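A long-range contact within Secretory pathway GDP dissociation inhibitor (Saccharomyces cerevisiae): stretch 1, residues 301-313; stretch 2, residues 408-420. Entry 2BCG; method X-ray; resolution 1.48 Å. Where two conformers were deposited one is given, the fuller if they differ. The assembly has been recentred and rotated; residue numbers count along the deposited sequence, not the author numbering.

Stretch 1 301-313: EKCKSTGQRVIRA
Stretch 2 408-420: KDNIYLSRSYDAS

The two stretches run in the same direction, with CA–CA separations of 8.2 Å for Cys 303–Leu 413, 9.4 Å for Thr 306–Ser 416 and 6.6 Å for Val 310–Ala 419; side chains of stretch 1 meet side chains of stretch 2 and, at Arg 312, its backbone carbonyls; the contact buries 377 Å². Stretch 1 is a strand from Cys 303, turning a corner at Gly 307 (phi/psi 86/12) before a second strand. Stretch 2 is a strand at 411-413, then largely extended loop.

Lys 302 (m, m, t, t) reaches Asp 409, its NZ forming a salt bridge with OD1 at 3.1 Å. Asp 409 adopts p, and its OD2 accepts from Ile 411 N at 3.0 Å, so both carboxylate oxygens are engaged. Leu 413 (m, t) packs its CD1 3.6 Å from Lys 302 CB and 3.8 Å from SG of Cys 303 (m).

Beyond the corner, Val 310 (t) places CG2 4.1 Å from Ala 419 CB. Arg 312 (m, t, t; chi4 123°) extends so that NH2 donates to Tyr 417 O at 3.1 Å and, weakly (126°), to Asp 418 O at 3.1 Å; both carbonyls lie near the guanidinium plane. A water accepts from Arg 312 NH1 (2.8 Å) and donates to Tyr 417 O (2.7 Å). The CA-to-CB bond of Asp 418 (p) points away from stretch 1, and OD2 accepts from Ser 420 N (3.0 Å) and Ser 420 OG (2.7 Å).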

# COMPACT_ATOMS: atom_id res chain seq x y z
N GLU A 301 -9.38 7.42 -24.25
CA GLU A 301 -9.16 7.35 -25.70
C GLU A 301 -7.81 6.76 -26.12
O GLU A 301 -7.69 6.24 -27.23
CB GLU A 301 -9.42 8.69 -26.42
CG GLU A 301 -9.50 9.95 -25.57
CD GLU A 301 -8.15 10.44 -25.06
OE1 GLU A 301 -7.26 10.83 -25.88
OE2 GLU A 301 -8.00 10.49 -23.83
N LYS A 302 -6.82 6.80 -25.22
CA LYS A 302 -5.47 6.32 -25.49
C LYS A 302 -5.26 4.90 -25.00
O LYS A 302 -4.12 4.39 -25.04
CB LYS A 302 -4.44 7.22 -24.78
CG LYS A 302 -4.41 8.66 -25.23
CD LYS A 302 -3.51 8.85 -26.45
CE LYS A 302 -3.68 10.24 -27.04
NZ LYS A 302 -2.64 10.51 -28.07
N CYS A 303 -6.35 4.25 -24.55
CA CYS A 303 -6.27 2.88 -24.04
C CYS A 303 -7.23 1.97 -24.77
O CYS A 303 -8.17 2.45 -25.42
CB CYS A 303 -6.59 2.82 -22.54
SG CYS A 303 -5.45 3.76 -21.56
N LYS A 304 -6.98 0.68 -24.68
CA LYS A 304 -7.82 -0.33 -25.30
C LYS A 304 -8.12 -1.44 -24.30
O LYS A 304 -7.32 -1.73 -23.40
CB LYS A 304 -7.13 -0.92 -26.54
CG LYS A 304 -5.76 -1.59 -26.28
CD LYS A 304 -5.03 -2.02 -27.58
CE LYS A 304 -3.76 -2.80 -27.27
NZ LYS A 304 -2.96 -3.24 -28.47
N SER A 305 -9.29 -2.06 -24.46
CA SER A 305 -9.61 -3.22 -23.65
C SER A 305 -8.66 -4.36 -23.98
O SER A 305 -8.27 -4.55 -25.14
CB SER A 305 -11.05 -3.65 -23.91
OG SER A 305 -11.27 -4.88 -23.28
N THR A 306 -8.25 -5.12 -22.96
CA THR A 306 -7.50 -6.34 -23.20
C THR A 306 -8.44 -7.45 -23.66
O THR A 306 -7.98 -8.53 -24.05
CB THR A 306 -6.80 -6.82 -21.93
OG1 THR A 306 -7.80 -7.28 -21.03
CG2 THR A 306 -5.99 -5.68 -21.29
N GLY A 307 -9.75 -7.20 -23.62
CA GLY A 307 -10.77 -8.19 -23.96
C GLY A 307 -11.17 -9.08 -22.79
O GLY A 307 -11.88 -10.09 -22.97
N GLN A 308 -10.74 -8.71 -21.59
CA GLN A 308 -11.09 -9.46 -20.38
C GLN A 308 -11.82 -8.59 -19.37
O GLN A 308 -11.53 -7.42 -19.19
CB GLN A 308 -9.84 -9.99 -19.72
CG GLN A 308 -9.02 -10.92 -20.57
CD GLN A 308 -7.67 -11.17 -19.97
OE1 GLN A 308 -7.39 -12.28 -19.53
NE2 GLN A 308 -6.82 -10.13 -19.93
N ARG A 309 -12.80 -9.19 -18.71
CA ARG A 309 -13.50 -8.54 -17.62
C ARG A 309 -13.30 -9.42 -16.40
O ARG A 309 -13.39 -10.65 -16.49
CB ARG A 309 -15.01 -8.47 -17.88
CG ARG A 309 -15.43 -7.46 -18.94
CD ARG A 309 -16.94 -7.23 -18.88
NE ARG A 309 -17.72 -8.48 -18.98
CZ ARG A 309 -18.92 -8.67 -18.42
NH1 ARG A 309 -19.48 -7.73 -17.66
NH2 ARG A 309 -19.56 -9.83 -18.60
N VAL A 310 -13.04 -8.78 -15.27
CA VAL A 310 -12.79 -9.51 -14.04
C VAL A 310 -13.94 -9.26 -13.08
O VAL A 310 -14.28 -8.11 -12.81
CB VAL A 310 -11.48 -9.03 -13.37
CG1 VAL A 310 -11.14 -9.89 -12.14
CG2 VAL A 310 -10.31 -9.09 -14.36
N ILE A 311 -14.53 -10.34 -12.55
CA ILE A 311 -15.55 -10.16 -11.51
C ILE A 311 -14.83 -10.26 -10.17
O ILE A 311 -13.96 -11.17 -9.99
CB ILE A 311 -16.73 -11.15 -11.61
CG1 ILE A 311 -17.76 -10.89 -10.51
CG2 ILE A 311 -16.24 -12.59 -11.65
CD1 ILE A 311 -19.11 -11.56 -10.74
N ARG A 312 -15.16 -9.34 -9.26
CA ARG A 312 -14.59 -9.34 -7.92
C ARG A 312 -15.73 -9.24 -6.91
O ARG A 312 -16.55 -8.29 -6.95
CB ARG A 312 -13.59 -8.19 -7.73
CG ARG A 312 -12.38 -8.33 -8.68
CD ARG A 312 -11.44 -7.17 -8.64
NE ARG A 312 -10.21 -7.41 -9.40
CZ ARG A 312 -9.75 -6.65 -10.41
NH1 ARG A 312 -10.39 -5.57 -10.80
NH2 ARG A 312 -8.59 -6.96 -11.00
N ALA A 313 -15.82 -10.28 -6.09
CA ALA A 313 -16.92 -10.38 -5.13
C ALA A 313 -16.28 -10.27 -3.76
O ALA A 313 -15.57 -11.17 -3.33
CB ALA A 313 -17.64 -11.73 -5.24
N LYS A 408 5.67 8.51 -28.43
CA LYS A 408 5.22 9.45 -29.45
C LYS A 408 4.60 10.74 -28.91
O LYS A 408 4.72 11.80 -29.52
CB LYS A 408 4.23 8.81 -30.41
CG LYS A 408 4.82 7.77 -31.32
CD LYS A 408 3.73 7.38 -32.33
CE LYS A 408 4.13 6.17 -33.14
NZ LYS A 408 2.92 5.59 -33.79
N ASP A 409 3.93 10.65 -27.74
CA ASP A 409 3.07 11.76 -27.24
C ASP A 409 3.50 12.18 -25.79
O ASP A 409 2.95 13.14 -25.26
CB ASP A 409 1.55 11.38 -27.33
CG ASP A 409 1.22 10.07 -26.63
OD1 ASP A 409 0.06 9.56 -26.76
OD2 ASP A 409 2.14 9.56 -25.97
N ASN A 410 4.52 11.52 -25.21
CA ASN A 410 4.93 11.69 -23.79
C ASN A 410 3.76 11.47 -22.82
O ASN A 410 3.70 12.13 -21.79
CB ASN A 410 5.66 13.02 -23.54
CG ASN A 410 7.05 13.06 -24.21
OD1 ASN A 410 7.77 12.05 -24.29
ND2 ASN A 410 7.43 14.26 -24.66
N ILE A 411 2.86 10.56 -23.18
CA ILE A 411 1.74 10.16 -22.32
C ILE A 411 1.92 8.68 -22.00
O ILE A 411 1.59 7.77 -22.81
CB ILE A 411 0.40 10.45 -22.98
CG1 ILE A 411 0.26 11.96 -23.24
CG2 ILE A 411 -0.75 9.95 -22.12
CD1 ILE A 411 -0.91 12.34 -24.12
N TYR A 412 2.46 8.48 -20.80
CA TYR A 412 2.94 7.17 -20.36
C TYR A 412 1.87 6.59 -19.43
O TYR A 412 1.64 7.08 -18.33
CB TYR A 412 4.28 7.30 -19.64
CG TYR A 412 5.37 7.80 -20.57
CD1 TYR A 412 5.71 9.18 -20.62
CD2 TYR A 412 6.00 6.94 -21.44
CE1 TYR A 412 6.71 9.66 -21.52
CE2 TYR A 412 7.01 7.40 -22.34
CZ TYR A 412 7.35 8.75 -22.36
OH TYR A 412 8.34 9.20 -23.21
N LEU A 413 1.18 5.57 -19.93
CA LEU A 413 0.01 5.03 -19.23
C LEU A 413 0.27 3.69 -18.61
O LEU A 413 0.98 2.82 -19.17
CB LEU A 413 -1.17 4.93 -20.19
CG LEU A 413 -1.55 6.29 -20.80
CD1 LEU A 413 -2.56 6.18 -21.93
CD2 LEU A 413 -1.99 7.31 -19.75
N SER A 414 -0.33 3.50 -17.44
CA SER A 414 -0.25 2.19 -16.79
C SER A 414 -1.36 1.25 -17.27
O SER A 414 -2.38 1.69 -17.85
CB SER A 414 -0.35 2.38 -15.26
OG SER A 414 -1.57 3.06 -14.94
N ARG A 415 -1.18 -0.04 -16.97
CA ARG A 415 -2.20 -1.04 -17.22
C ARG A 415 -3.20 -1.15 -16.04
O ARG A 415 -2.83 -0.98 -14.87
CB ARG A 415 -1.53 -2.40 -17.43
CG ARG A 415 -0.51 -2.48 -18.61
CD ARG A 415 0.22 -3.82 -18.58
NE ARG A 415 -0.75 -4.85 -18.93
CZ ARG A 415 -1.06 -5.22 -20.17
NH1 ARG A 415 -0.43 -4.67 -21.22
NH2 ARG A 415 -1.99 -6.15 -20.37
N SER A 416 -4.46 -1.43 -16.34
CA SER A 416 -5.42 -1.72 -15.24
C SER A 416 -4.90 -2.88 -14.40
O SER A 416 -4.19 -3.76 -14.91
CB SER A 416 -6.80 -2.10 -15.77
OG SER A 416 -7.33 -1.13 -16.62
N TYR A 417 -5.24 -2.90 -13.11
CA TYR A 417 -4.75 -4.01 -12.26
C TYR A 417 -5.46 -5.30 -12.65
O TYR A 417 -6.68 -5.33 -12.78
CB TYR A 417 -4.98 -3.68 -10.78
CG TYR A 417 -4.23 -2.40 -10.42
CD1 TYR A 417 -2.83 -2.41 -10.34
CD2 TYR A 417 -4.90 -1.19 -10.25
CE1 TYR A 417 -2.10 -1.26 -10.11
CE2 TYR A 417 -4.18 -0.01 -9.98
CZ TYR A 417 -2.77 -0.06 -9.91
OH TYR A 417 -2.03 1.09 -9.69
N ASP A 418 -4.65 -6.34 -12.86
CA ASP A 418 -5.13 -7.53 -13.55
C ASP A 418 -5.65 -8.59 -12.56
O ASP A 418 -5.78 -8.32 -11.36
CB ASP A 418 -4.04 -8.07 -14.50
CG ASP A 418 -2.81 -8.63 -13.78
OD1 ASP A 418 -1.72 -8.75 -14.43
OD2 ASP A 418 -2.91 -8.99 -12.59
N ALA A 419 -6.00 -9.77 -13.08
CA ALA A 419 -6.62 -10.83 -12.28
C ALA A 419 -5.62 -11.66 -11.50
O ALA A 419 -6.02 -12.54 -10.72
CB ALA A 419 -7.42 -11.73 -13.18
N SER A 420 -4.32 -11.42 -11.68
CA SER A 420 -3.30 -12.22 -11.00
C SER A 420 -3.42 -11.97 -9.51
O SER A 420 -3.90 -10.90 -9.07
CB SER A 420 -1.89 -11.96 -11.51
OG SER A 420 -1.45 -10.69 -11.12
O HOH W 1 -9.09 -4.03 -12.68